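Local coordinates for protein homospermidine synthase (Legionella pneumophila subsp. pneumophila str. Philadelphia 1, PDB 2PH5) that binds NAD in a Rossmann-type domain and probably makes the polyamine homospermidine, as its family does, at residues G235-I241 and I265-S271; W243-H249 and D462-F467; Q26-L31 and A386-N390. One frame throughout, in Å; residues are numbered along the deposited sequence.

Contact 1: G235-I241 and I265-S271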
loop_
_atom_site.group_PDB
_atom_site.type_symbol
_atom_site.label_atom_id
_atom_site.label_comp_id
_atom_site.label_asym_id
_atom_site.label_seq_id
_atom_site.Cartn_x
_atom_site.Cartn_y
_atom_site.Cartn_z
ATOM N N GLY A 235 -3.887 -10.406 10.251
ATOM C CA GLY A 235 -2.824 -9.421 10.183
ATOM C C GLY A 235 -2.497 -8.782 11.524
ATOM O O GLY A 235 -1.416 -8.220 11.710
ATOM N N LEU A 236 -3.425 -8.858 12.471
ATOM C CA LEU A 236 -3.196 -8.266 13.782
ATOM C C LEU A 236 -2.335 -9.157 14.676
ATOM O O LEU A 236 -1.599 -8.661 15.523
ATOM C CB LEU A 236 -4.534 -7.971 14.471
ATOM C CG LEU A 236 -4.945 -6.500 14.655
ATOM C CD1 LEU A 236 -4.889 -5.757 13.342
ATOM C CD2 LEU A 236 -6.353 -6.438 15.247
ATOM N N GLN A 237 -2.420 -10.469 14.482
ATOM C CA GLN A 237 -1.645 -11.409 15.288
ATOM C C GLN A 237 -0.173 -11.426 14.911
ATOM O O GLN A 237 0.204 -11.072 13.798
ATOM C CB GLN A 237 -2.207 -12.823 15.149
ATOM C CG GLN A 237 -3.655 -12.959 15.582
ATOM C CD GLN A 237 -4.221 -14.323 15.246
ATOM O OE1 GLN A 237 -4.094 -14.800 14.109
ATOM N NE2 GLN A 237 -4.856 -14.963 16.230
ATOM N N PRO A 238 0.686 -11.847 15.846
ATOM C CA PRO A 238 2.125 -11.898 15.570
ATOM C C PRO A 238 2.521 -12.953 14.533
ATOM O O PRO A 238 1.937 -14.033 14.481
ATOM C CB PRO A 238 2.723 -12.176 16.946
ATOM C CG PRO A 238 1.653 -12.985 17.626
ATOM C CD PRO A 238 0.391 -12.248 17.236
ATOM N N ALA A 239 3.522 -12.631 13.714
ATOM C CA ALA A 239 4.004 -13.545 12.678
ATOM C C ALA A 239 4.305 -14.946 13.226
ATOM O O ALA A 239 5.049 -15.092 14.201
ATOM C CB ALA A 239 5.255 -12.963 12.016
ATOM N N GLU A 240 3.714 -15.965 12.595
ATOM C CA GLU A 240 3.902 -17.368 12.986
ATOM C C GLU A 240 4.687 -18.102 11.903
ATOM O O GLU A 240 4.321 -18.059 10.727
ATOM C CB GLU A 240 2.554 -18.059 13.199
ATOM C CG GLU A 240 2.668 -19.450 13.815
ATOM C CD GLU A 240 1.320 -20.125 13.988
ATOM O OE1 GLU A 240 0.497 -19.628 14.786
ATOM O OE2 GLU A 240 1.079 -21.149 13.323
ATOM N N ILE A 241 5.753 -18.794 12.302
ATOM C CA ILE A 241 6.610 -19.481 11.342
ATOM C C ILE A 241 7.101 -20.870 11.757
ATOM O O ILE A 241 7.562 -21.064 12.881
ATOM C CB ILE A 241 7.856 -18.619 11.053
ATOM C CG1 ILE A 241 7.446 -17.171 10.784
ATOM C CG2 ILE A 241 8.618 -19.185 9.872
ATOM C CD1 ILE A 241 8.604 -16.197 10.793
ATOM N N ILE A 265 7.877 -20.601 15.592
ATOM C CA ILE A 265 8.645 -19.471 16.055
ATOM C C ILE A 265 7.737 -18.271 15.816
ATOM O O ILE A 265 6.912 -18.276 14.902
ATOM C CB ILE A 265 9.964 -19.358 15.252
ATOM C CG1 ILE A 265 10.710 -18.086 15.629
ATOM C CG2 ILE A 265 9.679 -19.384 13.754
ATOM C CD1 ILE A 265 11.921 -17.837 14.754
ATOM N N TYR A 266 7.852 -17.256 16.657
ATOM C CA TYR A 266 7.012 -16.085 16.487
ATOM C C TYR A 266 7.852 -14.837 16.379
ATOM O O TYR A 266 9.034 -14.838 16.708
ATOM C CB TYR A 266 6.020 -15.965 17.647
ATOM C CG TYR A 266 5.047 -17.120 17.706
ATOM C CD1 TYR A 266 5.451 -18.371 18.176
ATOM C CD2 TYR A 266 3.747 -16.991 17.216
ATOM C CE1 TYR A 266 4.593 -19.466 18.148
ATOM C CE2 TYR A 266 2.881 -18.083 17.183
ATOM C CZ TYR A 266 3.312 -19.313 17.647
ATOM O OH TYR A 266 2.475 -20.397 17.580
ATOM N N LEU A 267 7.231 -13.778 15.883
ATOM C CA LEU A 267 7.893 -12.496 15.722
ATOM C C LEU A 267 7.052 -11.470 16.474
ATOM O O LEU A 267 5.828 -11.581 16.520
ATOM C CB LEU A 267 7.982 -12.144 14.236
ATOM C CG LEU A 267 9.320 -12.298 13.501
ATOM C CD1 LEU A 267 9.994 -13.612 13.838
ATOM C CD2 LEU A 267 9.076 -12.179 12.006
ATOM N N SER A 268 7.708 -10.489 17.085
ATOM C CA SER A 268 6.996 -9.453 17.832
ATOM C C SER A 268 5.995 -8.721 16.940
ATOM O O SER A 268 4.790 -8.750 17.185
ATOM C CB SER A 268 7.982 -8.436 18.415
ATOM O OG SER A 268 9.014 -9.084 19.137
ATOM N N ARG A 269 6.503 -8.070 15.902
ATOM C CA ARG A 269 5.676 -7.319 14.961
ATOM C C ARG A 269 4.460 -8.106 14.453
ATOM O O ARG A 269 4.506 -9.332 14.359
ATOM C CB ARG A 269 6.553 -6.877 13.786
ATOM C CG ARG A 269 7.816 -6.160 14.243
ATOM C CD ARG A 269 8.675 -5.712 13.089
ATOM N NE ARG A 269 7.978 -4.753 12.244
ATOM C CZ ARG A 269 8.538 -4.124 11.217
ATOM N NH1 ARG A 269 9.809 -4.355 10.910
ATOM N NH2 ARG A 269 7.827 -3.266 10.497
ATOM N N PRO A 270 3.346 -7.408 14.146
ATOM C CA PRO A 270 2.123 -8.058 13.641
ATOM C C PRO A 270 2.432 -8.653 12.269
ATOM O O PRO A 270 3.251 -8.109 11.528
ATOM C CB PRO A 270 1.120 -6.908 13.532
ATOM C CG PRO A 270 1.611 -5.908 14.521
ATOM C CD PRO A 270 3.116 -5.973 14.378
ATOM N N SER A 271 1.767 -9.753 11.925
ATOM C CA SER A 271 2.021 -10.418 10.649
ATOM C C SER A 271 1.881 -9.474 9.449
ATOM O O SER A 271 2.654 -9.557 8.479
ATOM C CB SER A 271 1.110 -11.646 10.490
ATOM O OG SER A 271 -0.248 -11.291 10.300
#
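Ala239 and Leu267 pack closely, their CB atoms 3.6 Å apart, and CD2 of Leu267 closes in on the same methyl. Beside them the side chains of Ile241 and Ile265 leave the same face of the sheet, with CD1 of Ile241 reaching on toward CD2 of Leu267. The backbone holds this apolar end together. Ile241 N donates to Ile265 O at 2.9 Å in an antiparallel hydrogen-bonded pair, and Leu267 N reaches a lone pair of Ala239 O, in the carbonyl plane, through a more bent bond (138° at the hydrogen). The same Ala239 oxygen also receives a CA-H...O contact from Tyr266.

The two strands, 238-241 and 265-267, are neighbours in a three-stranded antiparallel sheet of the C-terminal family region, and a beta bulge interrupts them: the register slips by two between the Pro238-Pro270 and Glu240-Tyr266 pairs, while segment 265-271 turns a corner at Ser268 and Arg269. Past that corner, Ser271 N restores the link by donating to Gln237 O at 2.8 Å. The hydroxyl of Ser271, swung between its own backbone N and carbonyl carbon (chi1 70°), sits 3.2 Å from Gly235 CA and is hydrogen-bonded to Glu234 O.

On the opposite face from the isoleucines, Glu240 is still buried, packing on Thr296 and Ile297 of helix 295-302; its CG comes 3.6 Å from Tyr266 CE2, with carboxylate and ring turned 65° apart. The looser side begins with Tyr266, which is partly exposed, as are Leu236, Gln237 and Pro238; around the last of these the second subunit comes in, its Tyr454 packing on Pro238 and Pro270 and bonding through OH to Leu236 O.

Contact 2: W243-H249 and D462-F467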
loop_
_atom_site.group_PDB
_atom_site.type_symbol
_atom_site.label_atom_id
_atom_site.label_comp_id
_atom_site.label_asym_id
_atom_site.label_seq_id
_atom_site.Cartn_x
_atom_site.Cartn_y
_atom_site.Cartn_z
ATOM N N TRP A 243 9.762 -23.299 12.001
ATOM C CA TRP A 243 11.215 -23.201 11.902
ATOM C C TRP A 243 11.885 -24.426 11.286
ATOM O O TRP A 243 11.841 -25.514 11.852
ATOM C CB TRP A 243 11.823 -22.928 13.271
ATOM C CG TRP A 243 13.078 -22.107 13.201
ATOM C CD1 TRP A 243 14.253 -22.344 13.858
ATOM C CD2 TRP A 243 13.269 -20.890 12.467
ATOM N NE1 TRP A 243 15.162 -21.352 13.581
ATOM C CE2 TRP A 243 14.584 -20.446 12.731
ATOM C CE3 TRP A 243 12.456 -20.132 11.612
ATOM C CZ2 TRP A 243 15.108 -19.273 12.170
ATOM C CZ3 TRP A 243 12.977 -18.969 11.054
ATOM C CH2 TRP A 243 14.293 -18.551 11.337
ATOM N N GLY A 244 12.509 -24.239 10.127
ATOM C CA GLY A 244 13.178 -25.341 9.465
ATOM C C GLY A 244 14.542 -25.627 10.063
ATOM O O GLY A 244 15.206 -24.722 10.565
ATOM N N THR A 245 14.964 -26.888 10.010
ATOM C CA THR A 245 16.260 -27.286 10.552
ATOM C C THR A 245 17.462 -26.701 9.799
ATOM O O THR A 245 18.570 -26.708 10.320
ATOM C CB THR A 245 16.392 -28.820 10.598
ATOM O OG1 THR A 245 15.857 -29.386 9.396
ATOM C CG2 THR A 245 15.640 -29.384 11.795
ATOM N N HIS A 246 17.253 -26.182 8.592
ATOM C CA HIS A 246 18.367 -25.608 7.840
ATOM C C HIS A 246 18.676 -24.185 8.277
ATOM O O HIS A 246 19.804 -23.727 8.112
ATOM C CB HIS A 246 18.073 -25.587 6.338
ATOM C CG HIS A 246 17.235 -24.424 5.906
ATOM N ND1 HIS A 246 15.896 -24.314 6.219
ATOM C CD2 HIS A 246 17.558 -23.289 5.239
ATOM C CE1 HIS A 246 15.434 -23.161 5.767
ATOM N NE2 HIS A 246 16.423 -22.520 5.169
ATOM N N GLU A 247 17.673 -23.486 8.810
ATOM C CA GLU A 247 17.835 -22.099 9.255
ATOM C C GLU A 247 19.071 -21.935 10.109
ATOM O O GLU A 247 19.251 -22.628 11.113
ATOM C CB GLU A 247 16.614 -21.631 10.059
ATOM C CG GLU A 247 15.288 -21.674 9.313
ATOM C CD GLU A 247 15.208 -20.688 8.153
ATOM O OE1 GLU A 247 14.149 -20.651 7.492
ATOM O OE2 GLU A 247 16.190 -19.959 7.901
ATOM N N ALA A 248 19.917 -20.995 9.712
ATOM C CA ALA A 248 21.161 -20.734 10.423
ATOM C C ALA A 248 21.196 -19.347 11.058
ATOM O O ALA A 248 22.217 -18.942 11.612
ATOM C CB ALA A 248 22.337 -20.902 9.455
ATOM N N HIS A 249 20.080 -18.629 10.985
ATOM C CA HIS A 249 19.986 -17.273 11.544
ATOM C C HIS A 249 18.782 -17.146 12.475
ATOM O O HIS A 249 17.744 -17.751 12.237
ATOM C CB HIS A 249 19.862 -16.267 10.400
ATOM C CG HIS A 249 21.055 -16.232 9.499
ATOM N ND1 HIS A 249 22.146 -15.426 9.743
ATOM C CD2 HIS A 249 21.340 -16.918 8.366
ATOM C CE1 HIS A 249 23.050 -15.616 8.798
ATOM N NE2 HIS A 249 22.586 -16.516 7.950
ATOM N N ASP A 462 23.478 -19.625 1.451
ATOM C CA ASP A 462 22.246 -20.362 1.244
ATOM C C ASP A 462 21.104 -19.376 1.069
ATOM O O ASP A 462 20.606 -18.796 2.038
ATOM C CB ASP A 462 21.987 -21.266 2.443
ATOM C CG ASP A 462 20.689 -22.011 2.328
ATOM O OD1 ASP A 462 20.276 -22.635 3.328
ATOM O OD2 ASP A 462 20.080 -21.971 1.237
ATOM N N PRO A 463 20.661 -19.191 -0.181
ATOM C CA PRO A 463 19.577 -18.271 -0.519
ATOM C C PRO A 463 18.269 -18.608 0.169
ATOM O O PRO A 463 17.434 -17.740 0.410
ATOM C CB PRO A 463 19.492 -18.390 -2.038
ATOM C CG PRO A 463 19.863 -19.814 -2.277
ATOM C CD PRO A 463 21.020 -20.031 -1.337
ATOM N N TRP A 464 18.099 -19.874 0.511
ATOM C CA TRP A 464 16.864 -20.279 1.155
ATOM C C TRP A 464 16.816 -20.019 2.653
ATOM O O TRP A 464 15.985 -20.588 3.350
ATOM C CB TRP A 464 16.616 -21.742 0.857
ATOM C CG TRP A 464 16.653 -21.995 -0.595
ATOM C CD1 TRP A 464 17.385 -22.945 -1.237
ATOM C CD2 TRP A 464 15.898 -21.311 -1.603
ATOM N NE1 TRP A 464 17.131 -22.905 -2.587
ATOM C CE2 TRP A 464 16.221 -21.912 -2.841
ATOM C CE3 TRP A 464 14.979 -20.252 -1.582
ATOM C CZ2 TRP A 464 15.654 -21.492 -4.055
ATOM C CZ3 TRP A 464 14.416 -19.832 -2.788
ATOM C CH2 TRP A 464 14.758 -20.457 -4.010
ATOM N N GLN A 465 17.697 -19.156 3.147
ATOM C CA GLN A 465 17.714 -18.821 4.569
ATOM C C GLN A 465 16.694 -17.728 4.852
ATOM O O GLN A 465 16.621 -16.739 4.119
ATOM C CB GLN A 465 19.099 -18.316 4.990
ATOM C CG GLN A 465 20.148 -19.401 5.088
ATOM C CD GLN A 465 20.027 -20.214 6.355
ATOM O OE1 GLN A 465 20.169 -21.433 6.337
ATOM N NE2 GLN A 465 19.785 -19.543 7.464
ATOM N N PHE A 466 15.923 -17.886 5.923
ATOM C CA PHE A 466 14.920 -16.887 6.274
ATOM C C PHE A 466 15.567 -15.499 6.354
ATOM O O PHE A 466 14.934 -14.480 6.067
ATOM C CB PHE A 466 14.248 -17.246 7.603
ATOM C CG PHE A 466 13.058 -16.387 7.930
ATOM C CD1 PHE A 466 13.069 -15.559 9.050
ATOM C CD2 PHE A 466 11.926 -16.389 7.105
ATOM C CE1 PHE A 466 11.980 -14.748 9.343
ATOM C CE2 PHE A 466 10.832 -15.579 7.392
ATOM C CZ PHE A 466 10.856 -14.755 8.514
ATOM N N PHE A 467 16.842 -15.475 6.720
ATOM C CA PHE A 467 17.602 -14.235 6.821
ATOM C C PHE A 467 17.546 -13.456 5.489
ATOM O O PHE A 467 17.556 -12.223 5.489
ATOM C CB PHE A 467 19.053 -14.578 7.186
ATOM C CG PHE A 467 19.890 -13.397 7.580
ATOM C CD1 PHE A 467 19.685 -12.748 8.790
ATOM C CD2 PHE A 467 20.913 -12.959 6.752
ATOM C CE1 PHE A 467 20.495 -11.680 9.173
ATOM C CE2 PHE A 467 21.729 -11.893 7.122
ATOM C CZ PHE A 467 21.521 -11.251 8.335
HETATM O O HOH W 1 13.472 -19.612 4.960
#
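A loop between strands 238-242 and 254-255 is joined here to the start of helix 466-469, two parts of the chain that lie more than two hundred residues apart. Each side brings a type I turn, Gly244 to Glu247 and Asp462 to Gln465, and the second is reinforced by an Asx turn in which Trp464 N donates to Asp462 OD2. Gln465 occupies the N-cap position of the helix.

Glu247 reaches the helix start with its carboxylate. Its CG lies over the centre of the Trp243 ring, and the bend at chi2 (-66°) turns the carboxylate so that the syn lone pair of OE2 meets Phe466 N, 2.9 Å away in a nearly straight bond. The other oxygen, OE1, is hydrogen-bonded to Thr316 OG1 and accepts a hydrogen bond from a water that also donates to Trp464 O. That carbonyl is gripped a second time by His246 NE2, at 2.7 Å, the imidazole nitrogen standing well above the carbonyl plane.

Aromatic rings flank these polar bonds. Trp243 and Phe466 make an offset edge-to-face pair, the tryptophan edge toward the phenylalanine face, centroids 5.8 Å apart and planes at 80°, with CZ3 and CH2 of Trp243 nearing CD1 of Phe466. His249 and Phe467 instead form an offset stack with planes only 15° apart and centroids at 4.2 Å; CB of Phe467 lies over the imidazole face as a CH-pi contact, while Asp459 OD1 is hydrogen-bonded to His249 NE2.

A carboxylate on the first backbone N-H of a helix would probably be favoured by the helix dipole, and the bond from His246 implies that its NE2 carries a hydrogen; with the shared water, these groups satisfy Phe466 N and Trp464 O.

Contact 3: Q26-L31 and A386-N390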
loop_
_atom_site.group_PDB
_atom_site.type_symbol
_atom_site.label_atom_id
_atom_site.label_comp_id
_atom_site.label_asym_id
_atom_site.label_seq_id
_atom_site.Cartn_x
_atom_site.Cartn_y
_atom_site.Cartn_z
ATOM N N GLN A 26 -22.610 -18.610 0.962
ATOM C CA GLN A 26 -23.341 -18.215 -0.234
ATOM C C GLN A 26 -22.665 -18.765 -1.475
ATOM O O GLN A 26 -23.332 -19.215 -2.402
ATOM C CB GLN A 26 -23.417 -16.689 -0.362
ATOM C CG GLN A 26 -24.033 -15.978 0.829
ATOM C CD GLN A 26 -24.184 -14.479 0.615
ATOM O OE1 GLN A 26 -24.337 -13.721 1.570
ATOM N NE2 GLN A 26 -24.154 -14.047 -0.640
ATOM N N ALA A 27 -21.337 -18.735 -1.491
ATOM C CA ALA A 27 -20.596 -19.215 -2.651
ATOM C C ALA A 27 -20.629 -20.732 -2.807
ATOM O O ALA A 27 -20.300 -21.255 -3.868
ATOM C CB ALA A 27 -19.157 -18.731 -2.581
ATOM N N LEU A 28 -21.021 -21.433 -1.748
ATOM C CA LEU A 28 -21.072 -22.888 -1.775
ATOM C C LEU A 28 -22.334 -23.400 -2.461
ATOM O O LEU A 28 -22.294 -24.385 -3.192
ATOM C CB LEU A 28 -21.031 -23.435 -0.352
ATOM C CG LEU A 28 -20.235 -24.717 -0.083
ATOM C CD1 LEU A 28 -20.693 -25.307 1.237
ATOM C CD2 LEU A 28 -20.424 -25.720 -1.183
HETATM N N MSE A 29 -23.448 -22.715 -2.225
HETATM C CA MSE A 29 -24.741 -23.098 -2.781
HETATM C C MSE A 29 -24.697 -23.685 -4.185
HETATM O O MSE A 29 -25.134 -24.817 -4.404
HETATM C CB MSE A 29 -25.688 -21.906 -2.760
HETATM C CG MSE A 29 -26.188 -21.571 -1.386
HETATM SE SE MSE A 29 -27.397 -22.922 -0.759
HETATM C CE MSE A 29 -29.055 -21.949 -0.974
ATOM N N PRO A 30 -24.171 -22.925 -5.157
ATOM C CA PRO A 30 -24.085 -23.400 -6.538
ATOM C C PRO A 30 -23.410 -24.764 -6.702
ATOM O O PRO A 30 -23.901 -25.614 -7.446
ATOM C CB PRO A 30 -23.300 -22.291 -7.227
ATOM C CG PRO A 30 -23.708 -21.080 -6.464
ATOM C CD PRO A 30 -23.644 -21.553 -5.050
ATOM N N LEU A 31 -22.291 -24.971 -6.012
ATOM C CA LEU A 31 -21.550 -26.227 -6.123
ATOM C C LEU A 31 -22.286 -27.441 -5.555
ATOM O O LEU A 31 -22.077 -28.568 -6.001
ATOM C CB LEU A 31 -20.162 -26.099 -5.461
ATOM C CG LEU A 31 -19.044 -25.423 -6.272
ATOM C CD1 LEU A 31 -19.437 -23.997 -6.570
ATOM C CD2 LEU A 31 -17.718 -25.454 -5.511
ATOM N N ALA A 386 -19.501 -20.582 -12.089
ATOM C CA ALA A 386 -20.492 -20.507 -11.022
ATOM C C ALA A 386 -20.831 -19.085 -10.582
ATOM O O ALA A 386 -19.962 -18.211 -10.530
ATOM C CB ALA A 386 -20.009 -21.310 -9.821
ATOM N N PRO A 387 -22.109 -18.841 -10.252
ATOM C CA PRO A 387 -22.549 -17.519 -9.808
ATOM C C PRO A 387 -22.179 -17.312 -8.336
ATOM O O PRO A 387 -21.681 -18.233 -7.674
ATOM C CB PRO A 387 -24.057 -17.587 -10.008
ATOM C CG PRO A 387 -24.360 -19.004 -9.643
ATOM C CD PRO A 387 -23.257 -19.763 -10.355
ATOM N N TYR A 388 -22.428 -16.105 -7.838
ATOM C CA TYR A 388 -22.149 -15.764 -6.443
ATOM C C TYR A 388 -20.731 -16.180 -6.068
ATOM O O TYR A 388 -20.479 -16.652 -4.960
ATOM C CB TYR A 388 -23.156 -16.479 -5.540
ATOM C CG TYR A 388 -24.576 -16.323 -6.016
ATOM C CD1 TYR A 388 -25.210 -15.084 -5.968
ATOM C CD2 TYR A 388 -25.278 -17.406 -6.555
ATOM C CE1 TYR A 388 -26.507 -14.920 -6.446
ATOM C CE2 TYR A 388 -26.581 -17.252 -7.040
ATOM C CZ TYR A 388 -27.187 -16.003 -6.980
ATOM O OH TYR A 388 -28.465 -15.808 -7.451
ATOM N N ASN A 389 -19.808 -15.994 -7.003
ATOM C CA ASN A 389 -18.423 -16.378 -6.794
ATOM C C ASN A 389 -17.418 -15.489 -7.510
ATOM O O ASN A 389 -17.669 -14.989 -8.615
ATOM C CB ASN A 389 -18.206 -17.814 -7.284
ATOM C CG ASN A 389 -18.426 -18.846 -6.199
ATOM O OD1 ASN A 389 -17.580 -19.033 -5.316
ATOM N ND2 ASN A 389 -19.561 -19.526 -6.260
ATOM N N ASN A 390 -16.283 -15.279 -6.853
ATOM C CA ASN A 390 -15.196 -14.537 -7.454
ATOM C C ASN A 390 -14.069 -15.561 -7.473
ATOM O O ASN A 390 -14.252 -16.688 -7.017
ATOM C CB ASN A 390 -14.803 -13.279 -6.650
ATOM C CG ASN A 390 -14.510 -13.560 -5.186
ATOM O OD1 ASN A 390 -13.794 -14.506 -4.839
ATOM N ND2 ASN A 390 -15.047 -12.712 -4.314
#
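The rings of Pro30 and Pro387 pass in antiparallel sense, with their CG atoms 3.9 Å apart. The same CG of Pro30 lies in the plane of the Tyr388 ring, meeting its edge at CD2 at 4.0 Å. In Tyr388, chi1 (-48°) swings the ring toward the helix, and its turn about the CB-CG bond (chi2 -68°) presents that edge. Ala386 CB adds a looser apolar touch to Pro30 CB and to Leu31 CD1.

One polar group crosses among these surfaces. The amide of Asn389 is aimed at the helix so that ND2 donates to Ala27 O at 3.0 Å and 166°, with the acceptor close to the amide plane and the donor on a lone pair of the carbonyl. ND2 also donates to Pro387 O in its own loop, and OD1 is hydrogen-bonded to Ser393 OG; three bonds therefore fix the rotation of this buried amide. Its OD1 is also 3.2 Å from Ala27 CB.

Helix 23-35, which carries Ala27 and Pro30, follows the glycine-rich NAD-binding turn of the Rossmann-type domain, so the contact ties the nucleotide domain to the C-terminal family region. Loop 386-390 runs from helix 379-385 to helix 391-408, whose Val397 packs on Ala27 and Leu31, while helix 55-59 covers Pro30 with Tyr59 and Tyr388 with Val55 and Gln58.

Overall arrangement
Contacts 1 and 2 are neighbours, their centres 18 Å apart, and they touch: Ile241 packs on Phe466 and Ile265 on Trp243. Strand 238-242 of contact 1 runs directly into loop 243-249, which meets helix 466-469 in contact 2. Contact 3 lies across the chain's centre, about 33 Å from contact 1 and 41 Å from contact 2, centre to centre. Along the chain, 26-31 comes first, then 235-241, 243-249 and 265-271, then 386-390 and finally 462-467. Contact 3 therefore brackets both segments of contact 1 and joins the NAD-binding domain to the C-terminal family region, while contact 2 brings the tail of the chain back to that region.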